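Exo-arabinanase (Penicillium chrysogenum, PDB 3A72) probably hydrolyses 1,5-alpha-L-arabinan as an exo-acting arabinanase and binds arabinobiose, probably the disaccharide it releases from chain ends. Local coordinates at residues A[22-27]-A[312-317]; A[177-182]-A[190-195]; A[222-227]-A[236-241]; A[279-284]-A[294-299]. One frame throughout, in Å; residues are numbered along the deposited sequence.

Interaction 1 (A[22-27]-A[312-317]); sequences RTLYPR and HGYTRA
Tyr25 and Thr315, with CA atoms 5.9 Å apart, meet near the middle of a six-bladed beta-propeller, where the first strand of one blade runs beside the loop that leads into the innermost strand, 317-320, of the next. Residues 24-27 and 314-317 run 18° apart, nearly the same way.

The polar link is made by Arg27. Its chain bends at chi2, and the guanidinium presents an edge to Thr315. NH2 donates to Thr315 OG1 at 2.8 Å, while NH1 reaches both Thr315 OG1 and, at 3.0 Å, Thr315 O; these acceptors lie within about 6° of the guanidinium plane. NH1 also bonds to Pro26 O. The planar group is thus held at one edge, while Tyr25 CE2 lies over its centre.

The apolar part depends on the rotation of Thr315. OG1 is anti to the backbone N (chi1 -163°), and CG2, between N and the carbonyl carbon, lies over one face of the Tyr25 ring, a CH-pi contact 3.6 Å from the centroid. Leu24 CD2 packs on Tyr314 CD2 at 3.8 Å, and Ala317 CB lies against Pro26. Leu24 and Tyr25 touch one bound arabinofuranose and Tyr314 touches another; Tyr25 and Tyr314 are part of the sugar pocket.

A water completes the contact, accepting from Tyr25 N at 2.9 Å and donating to Tyr314 O at 2.8 Å.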
loop_
_atom_site.group_PDB
_atom_site.type_symbol
_atom_site.label_atom_id
_atom_site.label_comp_id
_atom_site.label_asym_id
_atom_site.label_seq_id
_atom_site.Cartn_x
_atom_site.Cartn_y
_atom_site.Cartn_z
ATOM N N ARG A 22 -2.110 -18.085 -1.641
ATOM C CA ARG A 22 -3.275 -18.168 -0.759
ATOM C C ARG A 22 -3.717 -16.804 -0.217
ATOM O O ARG A 22 -4.882 -16.425 -0.345
ATOM C CB ARG A 22 -3.127 -19.203 0.340
ATOM C CG ARG A 22 -2.818 -20.612 -0.170
ATOM C CD ARG A 22 -3.016 -21.658 0.908
ATOM N NE ARG A 22 -2.838 -23.008 0.427
ATOM C CZ ARG A 22 -1.691 -23.674 0.416
ATOM N NH1 ARG A 22 -0.542 -23.100 0.834
ATOM N NH2 ARG A 22 -1.705 -24.934 -0.024
ATOM N N THR A 23 -2.758 -16.098 0.397
ATOM C CA THR A 23 -2.950 -14.713 0.799
ATOM C C THR A 23 -1.710 -13.957 0.365
ATOM O O THR A 23 -0.623 -14.525 0.250
ATOM C CB THR A 23 -3.146 -14.567 2.326
ATOM O OG1 THR A 23 -1.997 -15.020 3.065
ATOM C CG2 THR A 23 -4.299 -15.397 2.821
ATOM N N LEU A 24 -1.859 -12.659 0.157
ATOM C CA LEU A 24 -0.753 -11.781 -0.188
ATOM C C LEU A 24 -1.215 -10.337 -0.090
ATOM O O LEU A 24 -2.431 -10.093 -0.214
ATOM C CB LEU A 24 -0.306 -12.022 -1.664
ATOM C CG LEU A 24 1.130 -11.576 -1.997
ATOM C CD1 LEU A 24 2.165 -12.503 -1.388
ATOM C CD2 LEU A 24 1.303 -11.503 -3.521
ATOM N N TYR A 25 -0.316 -9.388 0.082
ATOM C CA TYR A 25 -0.582 -7.981 -0.142
ATOM C C TYR A 25 -1.507 -7.414 0.941
ATOM O O TYR A 25 -2.678 -7.092 0.701
ATOM C CB TYR A 25 -1.121 -7.728 -1.550
ATOM C CG TYR A 25 -0.860 -6.333 -2.078
ATOM C CD1 TYR A 25 0.124 -6.129 -3.052
ATOM C CD2 TYR A 25 -1.548 -5.213 -1.595
ATOM C CE1 TYR A 25 0.406 -4.851 -3.554
ATOM C CE2 TYR A 25 -1.271 -3.931 -2.107
ATOM C CZ TYR A 25 -0.312 -3.774 -3.062
ATOM O OH TYR A 25 -0.027 -2.531 -3.613
ATOM N N PRO A 26 -1.006 -7.301 2.179
ATOM C CA PRO A 26 -1.843 -6.816 3.275
ATOM C C PRO A 26 -2.089 -5.342 3.145
ATOM O O PRO A 26 -1.146 -4.574 2.887
ATOM C CB PRO A 26 -0.975 -7.078 4.506
ATOM C CG PRO A 26 0.434 -6.906 3.981
ATOM C CD PRO A 26 0.397 -7.513 2.598
ATOM N N ARG A 27 -3.293 -4.890 3.421
ATOM C CA ARG A 27 -3.595 -3.459 3.597
ATOM C C ARG A 27 -4.573 -3.354 4.763
ATOM O O ARG A 27 -5.333 -4.256 5.063
ATOM C CB ARG A 27 -4.118 -2.803 2.320
ATOM C CG ARG A 27 -3.048 -2.674 1.227
ATOM C CD ARG A 27 -2.024 -1.627 1.590
ATOM N NE ARG A 27 -1.024 -1.373 0.552
ATOM C CZ ARG A 27 0.181 -1.972 0.491
ATOM N NH1 ARG A 27 0.543 -2.908 1.335
ATOM N NH2 ARG A 27 1.018 -1.573 -0.459
ATOM N N HIS A 312 8.952 -10.817 8.148
ATOM C CA HIS A 312 9.027 -10.128 6.881
ATOM C C HIS A 312 7.930 -10.631 5.939
ATOM O O HIS A 312 7.495 -11.767 6.018
ATOM C CB HIS A 312 10.393 -10.283 6.217
ATOM C CG HIS A 312 10.571 -11.486 5.420
ATOM N ND1 HIS A 312 10.798 -12.704 5.895
ATOM C CD2 HIS A 312 10.474 -11.612 4.057
ATOM C CE1 HIS A 312 10.890 -13.588 4.894
ATOM N NE2 HIS A 312 10.708 -12.929 3.766
ATOM N N GLY A 313 7.501 -9.760 5.021
ATOM C CA GLY A 313 6.580 -10.191 4.002
ATOM C C GLY A 313 6.478 -9.148 2.911
ATOM O O GLY A 313 6.856 -7.999 3.054
ATOM N N TYR A 314 5.864 -9.602 1.790
ATOM C CA TYR A 314 5.714 -8.766 0.619
ATOM C C TYR A 314 4.756 -7.599 0.902
ATOM O O TYR A 314 3.644 -7.793 1.419
ATOM C CB TYR A 314 5.140 -9.593 -0.503
ATOM C CG TYR A 314 4.987 -8.887 -1.849
ATOM C CD1 TYR A 314 6.075 -8.358 -2.511
ATOM C CD2 TYR A 314 3.754 -8.782 -2.420
ATOM C CE1 TYR A 314 5.958 -7.712 -3.704
ATOM C CE2 TYR A 314 3.600 -8.198 -3.668
ATOM C CZ TYR A 314 4.707 -7.673 -4.314
ATOM O OH TYR A 314 4.574 -7.131 -5.574
ATOM N N THR A 315 5.218 -6.374 0.556
ATOM C CA THR A 315 4.502 -5.133 0.833
ATOM C C THR A 315 3.844 -5.097 2.222
ATOM O O THR A 315 2.724 -4.652 2.422
ATOM C CB THR A 315 3.543 -4.780 -0.337
ATOM O OG1 THR A 315 3.178 -3.375 -0.202
ATOM C CG2 THR A 315 2.300 -5.586 -0.465
ATOM N N ARG A 316 4.624 -5.559 3.208
ATOM C CA ARG A 316 4.202 -5.528 4.599
ATOM C C ARG A 316 3.723 -4.138 4.951
ATOM O O ARG A 316 4.390 -3.148 4.652
ATOM C CB ARG A 316 5.361 -6.005 5.484
ATOM C CG ARG A 316 4.995 -6.206 6.934
ATOM C CD ARG A 316 6.131 -6.808 7.737
ATOM N NE ARG A 316 7.227 -5.849 7.833
ATOM C CZ ARG A 316 8.297 -6.024 8.590
ATOM N NH1 ARG A 316 8.410 -7.079 9.390
ATOM N NH2 ARG A 316 9.286 -5.119 8.593
ATOM N N ALA A 317 2.548 -4.067 5.581
ATOM C CA ALA A 317 1.829 -2.809 5.775
ATOM C C ALA A 317 2.019 -2.300 7.178
ATOM O O ALA A 317 1.991 -3.038 8.166
ATOM C CB ALA A 317 0.353 -2.994 5.479
HETATM O O HOH W 1 2.185 -10.152 1.262
#

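Interaction 2 (A[177-182]-A[190-195]); sequences TMVHQV and GPVVED
Thr177 reaches Glu194 through its hydroxyl: OG1 donates to OE1 at 3.0 Å, on the syn lone pair of the carboxylate. The Glu194 chain folds at chi2 (-76°), and its carboxylate also lies alongside Val179 CG1. Met178 contributes its carbonyl, which accepts from Asp195 N. At Val179 the pairing with Glu194 is antiparallel and non-hydrogen-bonded, and the valine CB packs on Val192 CG1 at 3.7 Å. These residues belong to a beta hairpin formed by the two outer strands, 177-183 and 193-196, of a four-stranded propeller blade. His180 and Val193 form the next, hydrogen-bonded pair, with N-H...O bonds in both directions. On the other face of the sheet from Val179, their side chains point the same way, and Val193 CB sits over the His180 ring, 3.8 Å from its centroid. His180 NE2 bonds to Glu246 O. Gln181 NE2 bonds to Tyr165 OH, and the aliphatic part of its chain passes close to Gly190 O, with CG 3.5 Å from that oxygen. Val182 O receives Gly190 N at 2.8 Å along a nearly straight bond (170°), and a water accepts from Val182 N and donates to Pro191 O.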
loop_
_atom_site.group_PDB
_atom_site.type_symbol
_atom_site.label_atom_id
_atom_site.label_comp_id
_atom_site.label_asym_id
_atom_site.label_seq_id
_atom_site.Cartn_x
_atom_site.Cartn_y
_atom_site.Cartn_z
ATOM N N THR A 177 6.548 2.850 -15.111
ATOM C CA THR A 177 6.593 4.151 -14.451
ATOM C C THR A 177 5.693 4.138 -13.256
ATOM O O THR A 177 4.938 3.177 -13.018
ATOM C CB THR A 177 6.174 5.293 -15.405
ATOM O OG1 THR A 177 4.783 5.145 -15.637
ATOM C CG2 THR A 177 6.993 5.248 -16.687
ATOM N N MET A 178 5.676 5.235 -12.481
ATOM C CA MET A 178 4.596 5.454 -11.530
ATOM C C MET A 178 3.939 6.798 -11.862
ATOM O O MET A 178 4.615 7.765 -12.295
ATOM C CB MET A 178 5.059 5.442 -10.092
ATOM C CG MET A 178 5.601 4.058 -9.699
ATOM S SD MET A 178 6.353 4.010 -8.061
ATOM C CE MET A 178 7.647 5.203 -8.314
ATOM N N VAL A 179 2.660 6.846 -11.689
ATOM C CA VAL A 179 1.762 7.914 -12.132
ATOM C C VAL A 179 0.725 8.198 -11.083
ATOM O O VAL A 179 0.565 7.458 -10.085
ATOM C CB VAL A 179 1.078 7.518 -13.467
ATOM C CG1 VAL A 179 2.096 7.122 -14.523
ATOM C CG2 VAL A 179 0.076 6.428 -13.253
ATOM N N HIS A 180 -0.103 9.212 -11.347
ATOM C CA HIS A 180 -1.316 9.376 -10.572
ATOM C C HIS A 180 -2.421 9.974 -11.447
ATOM O O HIS A 180 -2.165 10.557 -12.505
ATOM C CB HIS A 180 -1.151 10.241 -9.270
ATOM C CG HIS A 180 -0.857 11.664 -9.571
ATOM N ND1 HIS A 180 -1.674 12.718 -9.816
ATOM C CD2 HIS A 180 0.398 12.153 -9.603
ATOM C CE1 HIS A 180 -0.895 13.827 -10.016
ATOM N NE2 HIS A 180 0.384 13.469 -9.885
ATOM N N GLN A 181 -3.645 9.854 -10.948
ATOM C CA GLN A 181 -4.794 10.605 -11.427
ATOM C C GLN A 181 -5.490 11.215 -10.227
ATOM O O GLN A 181 -5.403 10.707 -9.097
ATOM C CB GLN A 181 -5.736 9.754 -12.248
ATOM C CG GLN A 181 -5.121 9.249 -13.545
ATOM C CD GLN A 181 -6.007 8.345 -14.339
ATOM O OE1 GLN A 181 -7.028 8.816 -14.996
ATOM N NE2 GLN A 181 -5.728 7.115 -14.336
ATOM N N VAL A 182 -6.225 12.310 -10.485
ATOM C CA VAL A 182 -6.897 13.077 -9.441
ATOM C C VAL A 182 -8.368 13.193 -9.764
ATOM O O VAL A 182 -8.756 13.274 -10.934
ATOM C CB VAL A 182 -6.295 14.485 -9.314
ATOM C CG1 VAL A 182 -6.832 15.199 -8.117
ATOM C CG2 VAL A 182 -4.788 14.346 -9.286
ATOM N N GLY A 190 -9.030 12.884 -13.720
ATOM C CA GLY A 190 -8.247 13.668 -14.618
ATOM C C GLY A 190 -7.230 12.815 -15.361
ATOM O O GLY A 190 -7.153 11.603 -15.181
ATOM N N PRO A 191 -6.415 13.458 -16.176
ATOM C CA PRO A 191 -5.507 12.686 -16.979
ATOM C C PRO A 191 -4.385 12.053 -16.169
ATOM O O PRO A 191 -4.081 12.451 -15.041
ATOM C CB PRO A 191 -4.961 13.695 -17.962
ATOM C CG PRO A 191 -5.250 15.009 -17.360
ATOM C CD PRO A 191 -6.335 14.892 -16.359
ATOM N N VAL A 192 -3.769 11.055 -16.762
ATOM C CA VAL A 192 -2.602 10.438 -16.162
ATOM C C VAL A 192 -1.453 11.430 -16.085
ATOM O O VAL A 192 -1.054 12.017 -17.097
ATOM C CB VAL A 192 -2.187 9.165 -16.977
ATOM C CG1 VAL A 192 -0.943 8.547 -16.390
ATOM C CG2 VAL A 192 -3.380 8.205 -16.983
ATOM N N VAL A 193 -0.863 11.584 -14.928
ATOM C CA VAL A 193 0.315 12.419 -14.659
ATOM C C VAL A 193 1.479 11.516 -14.336
ATOM O O VAL A 193 1.405 10.723 -13.401
ATOM C CB VAL A 193 0.035 13.408 -13.518
ATOM C CG1 VAL A 193 1.275 14.233 -13.219
ATOM C CG2 VAL A 193 -1.113 14.301 -13.884
ATOM N N GLU A 194 2.568 11.621 -15.103
ATOM C CA GLU A 194 3.768 10.839 -14.806
ATOM C C GLU A 194 4.505 11.405 -13.610
ATOM O O GLU A 194 4.829 12.591 -13.572
ATOM C CB GLU A 194 4.694 10.824 -16.024
ATOM C CG GLU A 194 4.044 10.251 -17.252
ATOM C CD GLU A 194 3.935 8.771 -17.202
ATOM O OE1 GLU A 194 4.587 8.013 -16.469
ATOM O OE2 GLU A 194 3.192 8.265 -18.093
ATOM N N ASP A 195 4.754 10.596 -12.628
ATOM C CA ASP A 195 5.456 11.006 -11.414
ATOM C C ASP A 195 6.923 10.561 -11.409
ATOM O O ASP A 195 7.799 11.362 -11.091
ATOM C CB ASP A 195 4.704 10.448 -10.202
ATOM C CG ASP A 195 3.430 11.160 -9.926
ATOM O OD1 ASP A 195 3.296 12.362 -10.278
ATOM O OD2 ASP A 195 2.523 10.516 -9.297
HETATM O O HOH W 2 2.877 7.989 -8.497
HETATM O O HOH W 3 -5.425 13.632 -12.939
#

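Interaction 3 (A[222-227]-A[236-241]); sequences YEYGSF and PLYYRL. With AHR (alpha-L-arabinofuranose), chain B.
Tyr222 and Tyr238 exchange backbone N-H...O bonds in both directions, with Glu223 and Leu237 as the adjoining non-hydrogen-bonded pair, so 222-225 and 237-241 form an antiparallel hairpin whose axes are splayed to 120°. These are the two middle strands of a propeller blade. On the face carrying the paired tyrosines, chi1 of Tyr222 (57°) sets CG between the backbone N and the carbonyl carbon, which brings the ring across to Tyr238, whose CB lies over one face, offset toward the rim and 3.8 Å from the centroid. Farther along, Arg240 NE donates to Tyr222 OH at 3.1 Å, close to the guanidinium plane. Tyr198 OH bonds to both Tyr222 OH and Arg240 NH2, so the two side chains share a third partner. Tyr224 turns its edge to the face of Tyr238 in a T-shaped stack, the ring planes at 77° and CD2 over the centre of the Tyr238 ring. Their hydroxyls bond elsewhere, to Asp203 and Arg255 respectively. Glu223 points to the other face and extends to the sugar. OE1 takes a bond from Ser267 N, and OE2 accepts from the arabinofuranose O1 at 2.6 Å, with C1 3.3 Å away. Its carboxylate is therefore positioned as an acceptor at the anomeric end of the sugar.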
loop_
_atom_site.group_PDB
_atom_site.type_symbol
_atom_site.label_atom_id
_atom_site.label_comp_id
_atom_site.label_asym_id
_atom_site.label_seq_id
_atom_site.Cartn_x
_atom_site.Cartn_y
_atom_site.Cartn_z
ATOM N N TYR A 222 9.233 4.343 -2.842
ATOM C CA TYR A 222 9.023 3.370 -3.907
ATOM C C TYR A 222 10.208 2.424 -3.958
ATOM O O TYR A 222 11.274 2.683 -3.399
ATOM C CB TYR A 222 8.865 4.076 -5.228
ATOM C CG TYR A 222 9.948 5.012 -5.727
ATOM C CD1 TYR A 222 10.840 4.642 -6.712
ATOM C CD2 TYR A 222 10.027 6.302 -5.223
ATOM C CE1 TYR A 222 11.810 5.520 -7.186
ATOM C CE2 TYR A 222 10.960 7.203 -5.724
ATOM C CZ TYR A 222 11.846 6.815 -6.692
ATOM O OH TYR A 222 12.742 7.755 -7.171
ATOM N N GLU A 223 9.996 1.268 -4.634
ATOM C CA GLU A 223 11.120 0.423 -5.021
ATOM C C GLU A 223 11.619 0.908 -6.361
ATOM O O GLU A 223 10.829 1.200 -7.275
ATOM C CB GLU A 223 10.751 -1.073 -5.060
ATOM C CG GLU A 223 9.703 -1.421 -6.124
ATOM C CD GLU A 223 9.354 -2.891 -6.213
ATOM O OE1 GLU A 223 9.599 -3.667 -5.229
ATOM O OE2 GLU A 223 8.812 -3.262 -7.290
ATOM N N TYR A 224 12.926 0.989 -6.528
ATOM C CA TYR A 224 13.523 1.439 -7.798
ATOM C C TYR A 224 14.199 0.193 -8.416
ATOM O O TYR A 224 15.363 -0.057 -8.166
ATOM C CB TYR A 224 14.440 2.637 -7.581
ATOM C CG TYR A 224 15.083 3.179 -8.818
ATOM C CD1 TYR A 224 14.867 2.716 -10.111
ATOM C CD2 TYR A 224 15.979 4.218 -8.731
ATOM C CE1 TYR A 224 15.454 3.221 -11.212
ATOM C CE2 TYR A 224 16.658 4.706 -9.853
ATOM C CZ TYR A 224 16.374 4.202 -11.083
ATOM O OH TYR A 224 17.085 4.675 -12.152
ATOM N N GLY A 225 13.457 -0.520 -9.265
ATOM C CA GLY A 225 14.055 -1.631 -10.002
ATOM C C GLY A 225 14.996 -1.097 -11.062
ATOM O O GLY A 225 14.626 -0.263 -11.909
ATOM N N SER A 226 16.245 -1.580 -11.075
ATOM C CA SER A 226 17.218 -1.204 -12.068
ATOM C C SER A 226 18.378 -2.176 -12.010
ATOM O O SER A 226 18.679 -2.783 -10.972
ATOM C CB SER A 226 17.731 0.208 -11.803
ATOM O OG SER A 226 18.619 0.703 -12.816
ATOM N N PHE A 227 19.109 -2.251 -13.146
ATOM C CA PHE A 227 20.451 -2.816 -13.159
ATOM C C PHE A 227 21.481 -1.841 -12.618
ATOM O O PHE A 227 22.627 -2.257 -12.265
ATOM C CB PHE A 227 20.901 -3.224 -14.590
ATOM C CG PHE A 227 20.118 -4.435 -15.125
ATOM C CD1 PHE A 227 20.421 -5.734 -14.647
ATOM C CD2 PHE A 227 19.109 -4.311 -16.082
ATOM C CE1 PHE A 227 19.732 -6.851 -15.101
ATOM C CE2 PHE A 227 18.464 -5.425 -16.544
ATOM C CZ PHE A 227 18.770 -6.686 -16.082
ATOM N N PRO A 236 16.244 -1.423 -4.725
ATOM C CA PRO A 236 16.461 -0.580 -3.522
ATOM C C PRO A 236 15.342 0.395 -3.312
ATOM O O PRO A 236 14.716 0.913 -4.247
ATOM C CB PRO A 236 17.741 0.172 -3.858
ATOM C CG PRO A 236 17.740 0.208 -5.374
ATOM C CD PRO A 236 17.232 -1.151 -5.785
ATOM N N LEU A 237 15.112 0.716 -2.036
ATOM C CA LEU A 237 14.119 1.726 -1.701
ATOM C C LEU A 237 14.677 3.124 -1.959
ATOM O O LEU A 237 15.813 3.465 -1.588
ATOM C CB LEU A 237 13.676 1.621 -0.238
ATOM C CG LEU A 237 13.068 0.271 0.130
ATOM C CD1 LEU A 237 12.444 0.401 1.523
ATOM C CD2 LEU A 237 12.089 -0.249 -0.897
ATOM N N TYR A 238 13.834 3.950 -2.586
ATOM C CA TYR A 238 14.089 5.364 -2.874
ATOM C C TYR A 238 12.914 6.168 -2.394
ATOM O O TYR A 238 11.790 5.671 -2.287
ATOM C CB TYR A 238 14.258 5.606 -4.404
ATOM C CG TYR A 238 15.650 5.396 -4.927
ATOM C CD1 TYR A 238 16.281 4.166 -4.897
ATOM C CD2 TYR A 238 16.350 6.463 -5.467
ATOM C CE1 TYR A 238 17.563 4.030 -5.387
ATOM C CE2 TYR A 238 17.658 6.339 -5.977
ATOM C CZ TYR A 238 18.258 5.113 -5.924
ATOM O OH TYR A 238 19.522 4.914 -6.411
ATOM N N TYR A 239 13.148 7.463 -2.124
ATOM C CA TYR A 239 12.059 8.366 -1.841
ATOM C C TYR A 239 12.298 9.700 -2.514
ATOM O O TYR A 239 13.397 10.092 -2.894
ATOM C CB TYR A 239 11.856 8.534 -0.376
ATOM C CG TYR A 239 13.000 8.863 0.560
ATOM C CD1 TYR A 239 13.321 10.179 0.886
ATOM C CD2 TYR A 239 13.722 7.852 1.143
ATOM C CE1 TYR A 239 14.361 10.469 1.767
ATOM C CE2 TYR A 239 14.721 8.145 2.051
ATOM C CZ TYR A 239 15.043 9.429 2.365
ATOM O OH TYR A 239 16.024 9.644 3.322
ATOM N N ARG A 240 11.176 10.397 -2.674
ATOM C CA ARG A 240 11.115 11.781 -3.158
ATOM C C ARG A 240 10.326 12.576 -2.138
ATOM O O ARG A 240 9.397 12.093 -1.513
ATOM C CB ARG A 240 10.473 11.836 -4.528
ATOM C CG ARG A 240 11.380 11.300 -5.611
ATOM C CD ARG A 240 10.708 11.129 -6.931
ATOM N NE ARG A 240 11.574 10.487 -7.922
ATOM C CZ ARG A 240 11.685 10.828 -9.189
ATOM N NH1 ARG A 240 11.019 11.832 -9.729
ATOM N NH2 ARG A 240 12.461 10.084 -9.967
ATOM N N LEU A 241 10.731 13.852 -1.994
ATOM C CA LEU A 241 10.100 14.771 -1.071
ATOM C C LEU A 241 9.531 15.953 -1.821
ATOM O O LEU A 241 10.266 16.600 -2.609
ATOM C CB LEU A 241 11.153 15.233 -0.050
ATOM C CG LEU A 241 11.523 14.109 0.950
ATOM C CD1 LEU A 241 12.931 14.182 1.430
ATOM C CD2 LEU A 241 10.479 14.104 2.088
HETATM O O5 AHR B . 3.690 -8.105 -9.614
HETATM C C5 AHR B . 3.519 -6.703 -9.999
HETATM C C4 AHR B . 4.854 -6.021 -9.890
HETATM O O4 AHR B . 5.197 -5.934 -8.500
HETATM C C3 AHR B . 4.828 -4.586 -10.403
HETATM O O3 AHR B . 5.134 -4.569 -11.808
HETATM C C2 AHR B . 5.932 -3.917 -9.548
HETATM O O2 AHR B . 5.670 -2.543 -9.266
HETATM C C1 AHR B . 6.012 -4.776 -8.287
HETATM O O1 AHR B . 7.362 -5.295 -8.112
#

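Interaction 4 (A[279-284]-A[294-299]); sequences NGTIIV and INKALG
Asn279 and Leu298 meet at about a right angle: the leucine brings CD1 to 3.7 Å from Asn279 CG, so a methyl group packs on the flat amide. By contrast, Thr281 and Lys296 lie side by side and point the same way, OG1 3.6 Å from the lysine CG. Their polar ends go elsewhere, Thr281 OG1 to Tyr275 O and Lys296 NZ to Leu355 O. Ile283 and Ile294 also run alongside each other, with CG1 and CG2 respectively 4.1 Å apart. On the other sheet face Ile282, its CD1 anti to CA (chi2 170°), reaches the turn, where CD1 lies 3.6 Å from Leu298 C. Ile282 and Asn295 form the hydrogen-bonded backbone pair here, joining the two middle strands of a propeller blade as a hairpin. Beyond it the chain turns sharply. Asn295 OD1 accepts from Ala297 N at 2.8 Å, an Asx turn, and from Gly299 N at 2.9 Å; the two donors come from opposite faces of the amide plane. Past the strand pair, one water accepts from Asn279 N and donates to Gly280 O and to Lys296 O. Backbone pairing therefore holds the strands, water bridges the ends where they part, and the two bonds to Asn295 OD1 tie the turn to the strand end.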
loop_
_atom_site.group_PDB
_atom_site.type_symbol
_atom_site.label_atom_id
_atom_site.label_comp_id
_atom_site.label_asym_id
_atom_site.label_seq_id
_atom_site.Cartn_x
_atom_site.Cartn_y
_atom_site.Cartn_z
ATOM N N ASN A 279 10.445 16.177 15.548
ATOM C CA ASN A 279 9.947 15.986 14.186
ATOM C C ASN A 279 9.183 14.683 14.022
ATOM O O ASN A 279 8.933 14.266 12.879
ATOM C CB ASN A 279 11.158 16.035 13.229
ATOM C CG ASN A 279 11.638 17.458 12.989
ATOM O OD1 ASN A 279 10.873 18.378 12.945
ATOM N ND2 ASN A 279 12.853 17.710 12.637
ATOM N N GLY A 280 8.885 13.993 15.116
ATOM C CA GLY A 280 8.354 12.655 15.038
ATOM C C GLY A 280 9.336 11.730 14.349
ATOM O O GLY A 280 10.503 11.990 14.227
ATOM N N THR A 281 8.786 10.604 13.879
ATOM C CA THR A 281 9.558 9.532 13.289
ATOM C C THR A 281 8.846 9.012 12.046
ATOM O O THR A 281 7.692 8.616 12.129
ATOM C CB THR A 281 9.773 8.393 14.300
ATOM O OG1 THR A 281 10.320 8.924 15.530
ATOM C CG2 THR A 281 10.761 7.377 13.799
ATOM N N ILE A 282 9.583 8.944 10.952
ATOM C CA ILE A 282 9.142 8.198 9.765
ATOM C C ILE A 282 9.571 6.760 9.973
ATOM O O ILE A 282 10.722 6.501 10.377
ATOM C CB ILE A 282 9.733 8.757 8.453
ATOM C CG1 ILE A 282 9.550 10.255 8.307
ATOM C CG2 ILE A 282 9.135 8.004 7.251
ATOM C CD1 ILE A 282 10.331 10.853 7.155
ATOM N N ILE A 283 8.681 5.815 9.692
ATOM C CA ILE A 283 8.945 4.377 9.864
ATOM C C ILE A 283 8.686 3.718 8.526
ATOM O O ILE A 283 7.608 3.916 7.922
ATOM C CB ILE A 283 8.092 3.802 10.975
ATOM C CG1 ILE A 283 8.220 4.606 12.261
ATOM C CG2 ILE A 283 8.469 2.312 11.192
ATOM C CD1 ILE A 283 7.292 4.124 13.360
ATOM N N VAL A 284 9.661 2.958 8.036
ATOM C CA VAL A 284 9.622 2.302 6.754
ATOM C C VAL A 284 9.850 0.804 6.912
ATOM O O VAL A 284 10.712 0.340 7.699
ATOM C CB VAL A 284 10.681 2.912 5.800
ATOM C CG1 VAL A 284 10.996 2.014 4.578
ATOM C CG2 VAL A 284 10.216 4.275 5.341
ATOM N N ILE A 294 13.908 3.581 10.679
ATOM C CA ILE A 294 13.309 4.787 11.191
ATOM C C ILE A 294 14.159 6.006 10.912
ATOM O O ILE A 294 15.388 5.947 10.758
ATOM C CB ILE A 294 12.973 4.648 12.699
ATOM C CG1 ILE A 294 14.232 4.617 13.613
ATOM C CG2 ILE A 294 12.097 3.432 12.917
ATOM C CD1 ILE A 294 13.905 4.692 15.089
ATOM N N ASN A 295 13.496 7.177 10.935
ATOM C CA ASN A 295 14.195 8.441 10.673
ATOM C C ASN A 295 13.501 9.549 11.455
ATOM O O ASN A 295 12.283 9.824 11.236
ATOM C CB ASN A 295 14.207 8.741 9.187
ATOM C CG ASN A 295 15.133 9.864 8.850
ATOM O OD1 ASN A 295 14.905 11.007 9.288
ATOM N ND2 ASN A 295 16.138 9.619 8.049
ATOM N N LYS A 296 14.236 10.185 12.366
ATOM C CA LYS A 296 13.720 11.220 13.280
ATOM C C LYS A 296 14.049 12.614 12.767
ATOM O O LYS A 296 13.899 13.589 13.524
ATOM C CB LYS A 296 14.301 10.995 14.670
ATOM C CG LYS A 296 13.813 9.699 15.285
ATOM C CD LYS A 296 14.273 9.568 16.733
ATOM C CE LYS A 296 13.726 8.326 17.408
ATOM N NZ LYS A 296 14.011 8.450 18.900
ATOM N N ALA A 297 14.503 12.718 11.530
ATOM C CA ALA A 297 14.924 13.975 10.924
ATOM C C ALA A 297 14.271 14.188 9.570
ATOM O O ALA A 297 14.882 14.738 8.638
ATOM C CB ALA A 297 16.431 14.035 10.840
ATOM N N LEU A 298 13.010 13.759 9.445
ATOM C CA LEU A 298 12.200 14.065 8.255
ATOM C C LEU A 298 12.814 13.519 6.966
ATOM O O LEU A 298 12.497 14.001 5.877
ATOM C CB LEU A 298 11.913 15.575 8.157
ATOM C CG LEU A 298 11.173 16.138 9.381
ATOM C CD1 LEU A 298 11.154 17.665 9.338
ATOM C CD2 LEU A 298 9.766 15.564 9.455
ATOM N N GLY A 299 13.620 12.457 7.072
ATOM C CA GLY A 299 14.251 11.901 5.889
ATOM C C GLY A 299 15.669 12.364 5.660
ATOM O O GLY A 299 16.340 11.912 4.702
HETATM O O HOH W 4 12.042 13.778 15.712
HETATM O O HOH W 5 14.997 15.875 14.127
HETATM O O HOH W 6 11.088 12.479 11.171
#

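Overall arrangement
Interactions 2, 3 and 4 are hairpins in three separate blades, all nested in the chain between the segments joined by interaction 1, which sits where two blades meet, about 9 Å from the chain centre. Interactions 1 and 3 do not touch (nearest atoms about 6 Å apart), yet both line the sugar pocket, and they share Ser267 as a partner, its OG bonding to Thr315 N on the side of interaction 1. Interaction 2 packs on interaction 3 through Met178 CE, 3.5 Å from Tyr222 CG. Interaction 3 meets interaction 4 through Tyr239 OH and Gly299 O, 2.7 Å apart, and through Leu237 CD1 on Val284 CG1. Interaction 4, centred about 19 Å from the chain centre, lies farthest out.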